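Local coordinates for protein BtGH115A (Bacteroides thetaiotaomicron, PDB 5BY3) that acts as a family GH115 4-O-methyl-alpha-glucuronidase with specificity for decorated arabinogalactans, at residues A[675-680]-A[756-761]; A[645-650]-A[680-685]; A[708-713]-A[760-765]; A[712-717]-A[750-755]. All blocks are in the same frame, centred on the assembly; numbering follows the deposited sequence.

Contact 1. Residues A[675-680]-A[756-761]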
# COMPACT_ATOMS: atom_id res chain seq x y z
N GLY A 675 -3.47 -27.63 12.38
CA GLY A 675 -3.99 -28.98 12.61
C GLY A 675 -4.65 -29.67 11.42
O GLY A 675 -4.89 -30.87 11.50
N ASP A 676 -4.96 -28.94 10.34
CA ASP A 676 -5.48 -29.55 9.09
C ASP A 676 -4.37 -30.05 8.21
O ASP A 676 -3.20 -29.67 8.39
CB ASP A 676 -6.38 -28.61 8.30
CG ASP A 676 -7.71 -28.36 8.98
OD1 ASP A 676 -7.90 -28.85 10.12
OD2 ASP A 676 -8.58 -27.70 8.37
N ALA A 677 -4.74 -30.92 7.27
CA ALA A 677 -3.80 -31.52 6.33
C ALA A 677 -4.41 -31.60 4.97
O ALA A 677 -5.61 -31.77 4.83
CB ALA A 677 -3.39 -32.92 6.77
N LEU A 678 -3.54 -31.46 3.97
CA LEU A 678 -3.78 -31.85 2.60
C LEU A 678 -3.05 -33.17 2.25
O LEU A 678 -1.97 -33.47 2.79
CB LEU A 678 -3.32 -30.74 1.66
CG LEU A 678 -4.36 -29.70 1.21
CD1 LEU A 678 -5.47 -29.42 2.24
CD2 LEU A 678 -3.64 -28.44 0.74
N THR A 679 -3.66 -33.93 1.35
CA THR A 679 -3.25 -35.28 1.03
C THR A 679 -3.15 -35.35 -0.51
O THR A 679 -4.13 -35.10 -1.21
CB THR A 679 -4.29 -36.27 1.63
OG1 THR A 679 -4.35 -36.13 3.06
CG2 THR A 679 -4.02 -37.75 1.26
N PHE A 680 -1.94 -35.60 -1.03
CA PHE A 680 -1.71 -35.67 -2.49
C PHE A 680 -1.35 -37.09 -2.88
O PHE A 680 -0.63 -37.77 -2.14
CB PHE A 680 -0.58 -34.74 -2.95
CG PHE A 680 -0.87 -33.30 -2.71
CD1 PHE A 680 -0.58 -32.72 -1.48
CD2 PHE A 680 -1.45 -32.54 -3.69
CE1 PHE A 680 -0.87 -31.39 -1.24
CE2 PHE A 680 -1.73 -31.20 -3.46
CZ PHE A 680 -1.44 -30.63 -2.24
N GLN A 756 0.67 -41.80 -1.17
CA GLN A 756 0.09 -40.56 -0.69
C GLN A 756 1.08 -39.70 0.12
O GLN A 756 1.80 -40.22 0.98
CB GLN A 756 -1.15 -40.86 0.14
CG GLN A 756 -2.38 -41.18 -0.69
CD GLN A 756 -3.49 -41.79 0.12
OE1 GLN A 756 -3.75 -41.40 1.27
NE2 GLN A 756 -4.16 -42.77 -0.47
N LEU A 757 1.09 -38.39 -0.16
CA LEU A 757 1.92 -37.42 0.55
C LEU A 757 1.02 -36.51 1.37
O LEU A 757 0.19 -35.80 0.81
CB LEU A 757 2.72 -36.56 -0.44
CG LEU A 757 3.76 -35.60 0.19
CD1 LEU A 757 5.07 -36.32 0.50
CD2 LEU A 757 4.01 -34.41 -0.71
N VAL A 758 1.19 -36.53 2.69
CA VAL A 758 0.37 -35.71 3.57
C VAL A 758 1.17 -34.51 4.12
O VAL A 758 2.18 -34.68 4.83
CB VAL A 758 -0.31 -36.57 4.66
CG1 VAL A 758 -0.95 -35.73 5.76
CG2 VAL A 758 -1.36 -37.48 4.01
N ILE A 759 0.72 -33.31 3.75
CA ILE A 759 1.20 -32.00 4.30
C ILE A 759 0.24 -31.46 5.38
O ILE A 759 -0.90 -31.09 5.08
CB ILE A 759 1.42 -30.95 3.16
CG1 ILE A 759 2.52 -31.42 2.21
CG2 ILE A 759 1.79 -29.59 3.74
CD1 ILE A 759 2.34 -30.99 0.77
N LYS A 760 0.70 -31.44 6.62
CA LYS A 760 -0.11 -30.96 7.74
C LYS A 760 0.40 -29.63 8.32
O LYS A 760 1.61 -29.48 8.55
CB LYS A 760 -0.14 -32.03 8.84
CG LYS A 760 -1.12 -31.74 9.97
CD LYS A 760 -1.20 -32.88 10.96
CE LYS A 760 -1.85 -32.39 12.24
NZ LYS A 760 -2.41 -33.50 13.05
N ALA A 761 -0.50 -28.68 8.57
CA ALA A 761 -0.11 -27.42 9.19
C ALA A 761 -0.05 -27.54 10.70
O ALA A 761 -1.03 -27.97 11.32
CB ALA A 761 -1.09 -26.32 8.82
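F680 and L757, L678 and I759 form the hydrogen-bonded pairs of an antiparallel beta ladder. It joins strand 677-682, outermost in its four-stranded sheet within this chain, to strand 755-761 in the beta-sandwich of the C-terminal domain.

Backbone bonds carry most of the contact. F680 N gives to L757 O at 2.8 Å, and L757 N returns a bond of 2.7 Å to F680 O, both nearly straight (173° and 170°). L678 and I759 exchange a second pair, with L678 N and I759 O 2.9 Å apart. Ahead of A677 the pairing continues into the loop, with D676 O accepting from A761 N and G675 N 2.7 Å from A761 O. In the non-hydrogen-bonded pairs CA-H...O contacts fill in, the shortest of those in these pairs being A677 CA to I759 O at 3.2 Å.

Side chains divide between two faces. L678, F680, L757 and I759 lie on one; L678 and F680 pack on L768, and I759 on V771, of strand 766-772. F680 CE1 approaches I759 CD1 at 3.8 Å, the two side chains crossing obliquely. A677, T679, V758 and K760 share the other, where T679 and V758 run alongside each other in the same direction and OG1 of T679 touches CG2 of V758 at 3.4 Å.

The aliphatic part of K760 provides a third kind of contact. With CG anti to the backbone N (chi1 -171°) and the rest of the chain extended, it runs past the carbonyls of D676 and G675, bringing CE of K760 to 3.5 Å from O of G675.

Contact 2. Residues A[645-650]-A[680-685]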
# COMPACT_ATOMS: atom_id res chain seq x y z
N CYS A 645 5.20 -35.13 -10.49
CA CYS A 645 3.92 -34.50 -10.17
C CYS A 645 4.08 -33.02 -9.91
O CYS A 645 5.16 -32.57 -9.53
CB CYS A 645 3.28 -35.18 -8.98
SG CYS A 645 3.23 -36.97 -9.12
N GLN A 646 2.99 -32.28 -10.13
CA GLN A 646 2.92 -30.85 -9.91
C GLN A 646 1.48 -30.47 -9.54
O GLN A 646 0.55 -30.66 -10.34
CB GLN A 646 3.37 -30.12 -11.17
CG GLN A 646 3.59 -28.63 -11.04
CD GLN A 646 4.73 -28.15 -11.93
OE1 GLN A 646 5.16 -28.85 -12.86
NE2 GLN A 646 5.22 -26.94 -11.64
N TRP A 647 1.32 -29.91 -8.34
CA TRP A 647 0.01 -29.65 -7.73
C TRP A 647 -0.14 -28.23 -7.23
O TRP A 647 0.86 -27.57 -6.92
CB TRP A 647 -0.20 -30.57 -6.53
CG TRP A 647 -0.25 -32.02 -6.89
CD1 TRP A 647 -1.11 -32.62 -7.77
CD2 TRP A 647 0.59 -33.07 -6.37
NE1 TRP A 647 -0.85 -33.96 -7.84
CE2 TRP A 647 0.18 -34.27 -6.99
CE3 TRP A 647 1.63 -33.12 -5.43
CZ2 TRP A 647 0.78 -35.50 -6.71
CZ3 TRP A 647 2.23 -34.35 -5.16
CH2 TRP A 647 1.80 -35.52 -5.80
N ASN A 648 -1.40 -27.79 -7.20
CA ASN A 648 -1.91 -26.64 -6.44
C ASN A 648 -2.67 -27.20 -5.25
O ASN A 648 -2.95 -28.40 -5.20
CB ASN A 648 -2.83 -25.78 -7.31
CG ASN A 648 -3.97 -26.59 -7.97
OD1 ASN A 648 -4.97 -26.99 -7.31
ND2 ASN A 648 -3.82 -26.84 -9.28
N ALA A 649 -3.06 -26.35 -4.31
CA ALA A 649 -3.64 -26.86 -3.06
C ALA A 649 -4.97 -27.65 -3.18
O ALA A 649 -5.33 -28.40 -2.26
CB ALA A 649 -3.76 -25.74 -2.04
N ALA A 650 -5.67 -27.48 -4.31
CA ALA A 650 -7.00 -28.06 -4.52
C ALA A 650 -6.98 -29.34 -5.37
O ALA A 650 -8.00 -30.03 -5.46
CB ALA A 650 -7.96 -27.03 -5.11
N PHE A 680 -1.94 -35.60 -1.03
CA PHE A 680 -1.71 -35.67 -2.49
C PHE A 680 -1.35 -37.09 -2.88
O PHE A 680 -0.63 -37.77 -2.14
CB PHE A 680 -0.58 -34.74 -2.95
CG PHE A 680 -0.87 -33.30 -2.71
CD1 PHE A 680 -0.58 -32.72 -1.48
CD2 PHE A 680 -1.45 -32.54 -3.69
CE1 PHE A 680 -0.87 -31.39 -1.24
CE2 PHE A 680 -1.73 -31.20 -3.46
CZ PHE A 680 -1.44 -30.63 -2.24
N SER A 681 -1.81 -37.53 -4.04
CA SER A 681 -1.57 -38.90 -4.46
C SER A 681 -0.98 -39.02 -5.86
O SER A 681 -1.24 -38.19 -6.77
CB SER A 681 -2.83 -39.77 -4.29
OG SER A 681 -3.82 -39.37 -5.22
N PHE A 682 -0.19 -40.08 -6.03
CA PHE A 682 0.54 -40.29 -7.25
C PHE A 682 0.92 -41.75 -7.39
O PHE A 682 0.94 -42.51 -6.39
CB PHE A 682 1.79 -39.37 -7.31
CG PHE A 682 2.78 -39.60 -6.20
CD1 PHE A 682 2.55 -39.09 -4.92
CD2 PHE A 682 3.94 -40.32 -6.43
CE1 PHE A 682 3.45 -39.31 -3.88
CE2 PHE A 682 4.85 -40.55 -5.40
CZ PHE A 682 4.61 -40.04 -4.13
N GLY A 683 1.25 -42.11 -8.63
CA GLY A 683 1.38 -43.49 -9.02
C GLY A 683 2.77 -44.06 -8.92
O GLY A 683 3.57 -43.72 -8.02
N ASN A 684 3.03 -44.93 -9.87
CA ASN A 684 4.24 -45.70 -9.96
C ASN A 684 5.41 -44.85 -10.45
O ASN A 684 5.38 -44.34 -11.59
CB ASN A 684 3.99 -46.85 -10.93
CG ASN A 684 4.96 -47.99 -10.73
OD1 ASN A 684 5.40 -48.25 -9.60
ND2 ASN A 684 5.30 -48.69 -11.82
N LEU A 685 6.42 -44.70 -9.59
CA LEU A 685 7.70 -44.07 -9.95
C LEU A 685 8.80 -45.09 -10.27
O LEU A 685 8.67 -46.27 -9.93
CB LEU A 685 8.20 -43.16 -8.82
CG LEU A 685 7.30 -42.11 -8.17
CD1 LEU A 685 8.04 -41.44 -7.02
CD2 LEU A 685 6.74 -41.07 -9.15
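W647 and F680 meet in the interior of the C-terminal beta-sandwich, where strand 646-647, hydrogen-bonded through W647 to V771 of the larger sheet, packs against strand 677-682 of the four-stranded one. No hydrogen bond crosses here; the contact is made of aromatic and sulfur surfaces, with the carbonyls of S681 and N648 beside the rings.

The W647 and F680 rings form an offset pair with little overlap, their planes 28° apart and the centroids of the indole six-membered ring and the phenyl 4.9 Å apart. F680 CG, anti to the carbonyl carbon (chi1 -63°), comes to 3.7 Å from W647 CE3. F680 CD2 lies 3.4 Å from the ring-fusion atom CD2 of W647, over the indole face, while F680 CB stands 3.6 Å from the centroid of the six-membered ring, 12° off its normal, a CH-pi contact. C645 CB covers the opposite face, offset toward the rim, layering the indole between two side chains.

W647 CH2 meets F682 CD1 at 3.8 Å, the two side chains crossing at about a right angle. C645 SG lies 3.3 Å from F682 CB and obliquely beside the F682 ring, a sulfur-aromatic contact. At the edge of the F680 ring, in its plane, lies N648 O, 3.5 Å from CE2 of F680. A650 N binds N648 OD1 at 3.1 Å in an Asx turn. An alanine in place of W647 would probably open a gap between the sheets and leave the F680 methylene without the ring it covers.

Aromatic side chains interleaved between facing sheets are the core arrangement of a beta-sandwich.

Contact 3. Residues A[708-713]-A[760-765]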
# COMPACT_ATOMS: atom_id res chain seq x y z
N ARG A 708 5.44 -23.83 10.84
CA ARG A 708 5.91 -25.12 10.33
C ARG A 708 4.85 -26.12 9.83
O ARG A 708 3.65 -25.95 10.06
CB ARG A 708 6.89 -25.76 11.33
CG ARG A 708 6.31 -26.11 12.67
CD ARG A 708 7.24 -25.69 13.79
NE ARG A 708 6.39 -25.12 14.81
CZ ARG A 708 6.04 -25.70 15.95
NH1 ARG A 708 6.51 -26.90 16.28
NH2 ARG A 708 5.23 -25.04 16.78
N PHE A 709 5.30 -27.13 9.11
CA PHE A 709 4.44 -28.17 8.57
C PHE A 709 5.08 -29.54 8.75
O PHE A 709 6.21 -29.64 9.18
CB PHE A 709 4.05 -27.90 7.10
CG PHE A 709 5.21 -27.81 6.13
CD1 PHE A 709 5.84 -26.58 5.88
CD2 PHE A 709 5.66 -28.95 5.44
CE1 PHE A 709 6.90 -26.49 4.98
CE2 PHE A 709 6.73 -28.86 4.53
CZ PHE A 709 7.34 -27.63 4.29
N THR A 710 4.32 -30.61 8.48
CA THR A 710 4.89 -31.94 8.49
C THR A 710 4.61 -32.54 7.14
O THR A 710 3.54 -32.33 6.58
CB THR A 710 4.31 -32.85 9.60
OG1 THR A 710 3.01 -33.33 9.22
CG2 THR A 710 4.25 -32.15 10.96
N VAL A 711 5.61 -33.26 6.63
CA VAL A 711 5.48 -34.08 5.42
C VAL A 711 5.50 -35.57 5.77
O VAL A 711 6.33 -36.02 6.57
CB VAL A 711 6.62 -33.81 4.43
CG1 VAL A 711 6.09 -33.24 3.14
CG2 VAL A 711 7.64 -32.88 5.07
N SER A 712 4.57 -36.33 5.20
CA SER A 712 4.56 -37.79 5.42
C SER A 712 4.19 -38.54 4.16
O SER A 712 3.07 -38.40 3.65
CB SER A 712 3.67 -38.19 6.60
OG SER A 712 3.72 -39.59 6.84
N LEU A 713 5.17 -39.31 3.67
CA LEU A 713 4.98 -40.24 2.56
C LEU A 713 4.55 -41.62 3.08
O LEU A 713 5.32 -42.33 3.74
CB LEU A 713 6.26 -40.36 1.72
CG LEU A 713 6.13 -41.31 0.53
CD1 LEU A 713 5.96 -40.59 -0.80
CD2 LEU A 713 7.31 -42.28 0.46
N LYS A 760 0.70 -31.44 6.62
CA LYS A 760 -0.11 -30.96 7.74
C LYS A 760 0.40 -29.63 8.32
O LYS A 760 1.61 -29.48 8.55
CB LYS A 760 -0.14 -32.03 8.84
CG LYS A 760 -1.12 -31.74 9.97
CD LYS A 760 -1.20 -32.88 10.96
CE LYS A 760 -1.85 -32.39 12.24
NZ LYS A 760 -2.41 -33.50 13.05
N ALA A 761 -0.50 -28.68 8.57
CA ALA A 761 -0.11 -27.42 9.19
C ALA A 761 -0.05 -27.54 10.70
O ALA A 761 -1.03 -27.97 11.32
CB ALA A 761 -1.09 -26.32 8.82
N LEU A 762 1.08 -27.12 11.28
CA LEU A 762 1.26 -27.04 12.74
C LEU A 762 1.01 -25.67 13.35
O LEU A 762 0.71 -25.56 14.54
CB LEU A 762 2.67 -27.53 13.14
CG LEU A 762 2.87 -28.99 13.58
CD1 LEU A 762 2.00 -29.99 12.83
CD2 LEU A 762 4.35 -29.34 13.43
N ASP A 763 1.16 -24.61 12.54
CA ASP A 763 0.96 -23.24 13.02
C ASP A 763 -0.11 -22.54 12.22
O ASP A 763 -0.58 -23.08 11.20
CB ASP A 763 2.28 -22.47 13.02
CG ASP A 763 3.32 -23.11 13.92
OD1 ASP A 763 3.13 -23.08 15.17
OD2 ASP A 763 4.30 -23.67 13.40
N GLU A 764 -0.47 -21.34 12.69
CA GLU A 764 -1.59 -20.57 12.17
C GLU A 764 -1.53 -20.26 10.65
O GLU A 764 -2.16 -20.98 9.85
CB GLU A 764 -1.83 -19.33 13.03
CG GLU A 764 -3.29 -18.87 13.01
CD GLU A 764 -3.77 -18.34 14.35
OE1 GLU A 764 -3.35 -18.89 15.40
OE2 GLU A 764 -4.58 -17.40 14.37
N GLY A 765 -0.77 -19.23 10.24
CA GLY A 765 -0.92 -18.68 8.88
C GLY A 765 -0.05 -19.32 7.80
O GLY A 765 0.83 -18.66 7.24
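R708 grips the carboxylate of D763 three times. OD2 of D763 takes the backbone N of R708 on its anti lone pair at 2.8 Å, and NE of R708 through a weak bond of 2.9 Å, part of a salt bridge. NH2 of R708 reaches the syn lone pair of D763 OD1 at 3.3 Å. CG of R708 lies between the backbone N and the carbonyl carbon (chi1 63°), 3.2 Å from D763 OD2. Guanidinium and carboxylate planes are 39° apart. An alanine at R708 would leave D763 held here by the backbone N alone, and its carboxylate would probably lose the guanidinium's charge and turn more freely.

L762 N donates to R708 O at 3.1 Å, and T710 and K760 form a hydrogen-bonded pair, T710 N lying 2.9 Å from K760 O. This is the antiparallel junction of strands 708-713 and 755-761 in the four-stranded sheet of the sandwich.

T710 CG2 meets L762 CD1 at 3.6 Å, the side chains at about a right angle, while OG1 of T710 rests 3.4 Å from K760 CB. F709, on the other face, turns its ring to I694 and L696 of the second sheet.

Contact 4. Residues A[712-717]-A[750-755]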
# COMPACT_ATOMS: atom_id res chain seq x y z
N SER A 712 4.57 -36.33 5.20
CA SER A 712 4.56 -37.79 5.42
C SER A 712 4.19 -38.54 4.16
O SER A 712 3.07 -38.40 3.65
CB SER A 712 3.67 -38.19 6.60
OG SER A 712 3.72 -39.59 6.84
N LEU A 713 5.17 -39.31 3.67
CA LEU A 713 4.98 -40.24 2.56
C LEU A 713 4.55 -41.62 3.08
O LEU A 713 5.32 -42.33 3.74
CB LEU A 713 6.26 -40.36 1.72
CG LEU A 713 6.13 -41.31 0.53
CD1 LEU A 713 5.96 -40.59 -0.80
CD2 LEU A 713 7.31 -42.28 0.46
N ASP A 714 3.30 -41.97 2.77
CA ASP A 714 2.71 -43.28 3.06
C ASP A 714 2.70 -43.60 4.55
O ASP A 714 3.22 -44.64 4.97
CB ASP A 714 3.39 -44.37 2.22
CG ASP A 714 3.28 -44.09 0.73
OD1 ASP A 714 2.29 -43.42 0.37
OD2 ASP A 714 4.16 -44.52 -0.05
N GLY A 715 2.14 -42.69 5.33
CA GLY A 715 1.97 -42.88 6.78
C GLY A 715 3.22 -42.78 7.65
O GLY A 715 3.10 -42.84 8.89
N ALA A 716 4.38 -42.56 7.02
CA ALA A 716 5.71 -42.86 7.58
C ALA A 716 6.29 -42.00 8.72
O ALA A 716 7.51 -41.87 8.83
CB ALA A 716 6.72 -42.97 6.45
N GLU A 717 5.44 -41.46 9.58
CA GLU A 717 5.86 -40.61 10.72
C GLU A 717 6.34 -39.25 10.22
O GLU A 717 7.43 -39.14 9.62
CB GLU A 717 6.88 -41.28 11.68
CG GLU A 717 7.00 -40.63 13.07
CD GLU A 717 5.80 -40.84 14.03
OE1 GLU A 717 4.93 -41.72 13.80
OE2 GLU A 717 5.72 -40.12 15.06
N THR A 750 8.79 -46.78 -0.70
CA THR A 750 8.89 -48.23 -0.53
C THR A 750 8.97 -48.91 -1.91
O THR A 750 9.71 -49.87 -2.08
CB THR A 750 7.77 -48.82 0.34
OG1 THR A 750 6.53 -48.16 0.05
CG2 THR A 750 8.09 -48.67 1.82
N GLY A 751 8.23 -48.37 -2.88
CA GLY A 751 8.15 -48.97 -4.22
C GLY A 751 6.77 -49.55 -4.47
O GLY A 751 6.61 -50.42 -5.33
N LYS A 752 5.78 -49.01 -3.74
CA LYS A 752 4.40 -49.50 -3.63
C LYS A 752 3.54 -49.63 -4.90
O LYS A 752 2.82 -50.63 -5.01
CB LYS A 752 3.61 -48.63 -2.66
CG LYS A 752 3.52 -49.12 -1.23
CD LYS A 752 2.12 -48.85 -0.69
CE LYS A 752 2.11 -48.02 0.59
NZ LYS A 752 2.86 -48.63 1.72
N LYS A 753 3.61 -48.65 -5.81
CA LYS A 753 2.68 -48.46 -6.98
C LYS A 753 1.59 -47.36 -6.79
O LYS A 753 1.15 -46.71 -7.76
CB LYS A 753 2.05 -49.79 -7.48
CG LYS A 753 1.66 -49.84 -8.94
CD LYS A 753 1.41 -51.27 -9.41
CE LYS A 753 1.61 -51.42 -10.92
NZ LYS A 753 1.24 -50.20 -11.71
N SER A 754 1.16 -47.17 -5.53
CA SER A 754 0.24 -46.10 -5.14
C SER A 754 0.79 -45.45 -3.89
O SER A 754 0.97 -46.15 -2.89
CB SER A 754 -1.16 -46.67 -4.85
OG SER A 754 -1.99 -45.74 -4.13
N HIS A 755 1.04 -44.14 -3.94
CA HIS A 755 1.51 -43.37 -2.76
C HIS A 755 0.65 -42.17 -2.44
O HIS A 755 0.03 -41.58 -3.34
CB HIS A 755 2.94 -42.86 -2.92
CG HIS A 755 3.88 -43.84 -3.52
ND1 HIS A 755 4.56 -44.77 -2.77
CD2 HIS A 755 4.24 -44.05 -4.81
CE1 HIS A 755 5.31 -45.51 -3.57
NE2 HIS A 755 5.14 -45.09 -4.81
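D714 and H755 present their flat groups almost edge to edge: the carboxylate and the imidazole are 18° from coplanar, although the two side chains as a whole run obliquely to one another. ND1 of H755 donates to OD2 of D714 at 2.8 Å, using the syn lone pair, with an angle of 161° at the hydrogen. The oxygen lies practically in the ring plane.

The other carboxylate oxygen is engaged as well. OD1 of D714 sits 3.2 Å from CA of H755 and accepts a hydrogen bond from the backbone N of Q756. With one oxygen on the ring and the other on the following amide, the carboxylate has little freedom to rotate. CG of D714, anti to the carbonyl carbon (chi1 -58°), is carried to 3.8 Å from H755 ND1.

K752 approaches more loosely. Its bent chain brings CE to 4.1 Å from CG of D714, while NZ remains 4.7 Å from OD2 of D714, too far for a salt bridge. The positive charge would probably still favour the ionised form of the carboxylate, which in turn would probably stabilise a protonated H755. L713 adds a distant apolar touch, CD1 to H755 CB at 4.3 Å, and the imidazole also meets the F682 ring.

D714 belongs to a type I' beta turn from L713 to A716, with positive phi at D714 and G715, and the closing bond from A716 N to L713 O is weak. The arrangement is a histidine-carboxylate hydrogen bond that ties the turn after strand 708-713 to the start of strand 755-761, at the end of an antiparallel sheet.

Contacts 1, 3 and 4 follow strand 755-761 through one four-stranded sheet: contact 1 joins it to strand 677-682, contact 3 to strand 708-713 on its other flank, and contact 4 ties its beginning to the turn after that strand. The centres of contacts 1 and 3 are about 7 Å apart, bridged by V758 N and S712 O at 2.8 Å. Contact 2, about 12 Å from contact 1, shares F680 with it and adds the opposing sheet. F682 CZ meets L713 CD1 at 3.6 Å, linking contact 2 to contacts 3 and 4. The centres of the four contacts lie about 30 to 45 Å from the centre of the chain. None of them includes the nickel-site residues L404 and D436.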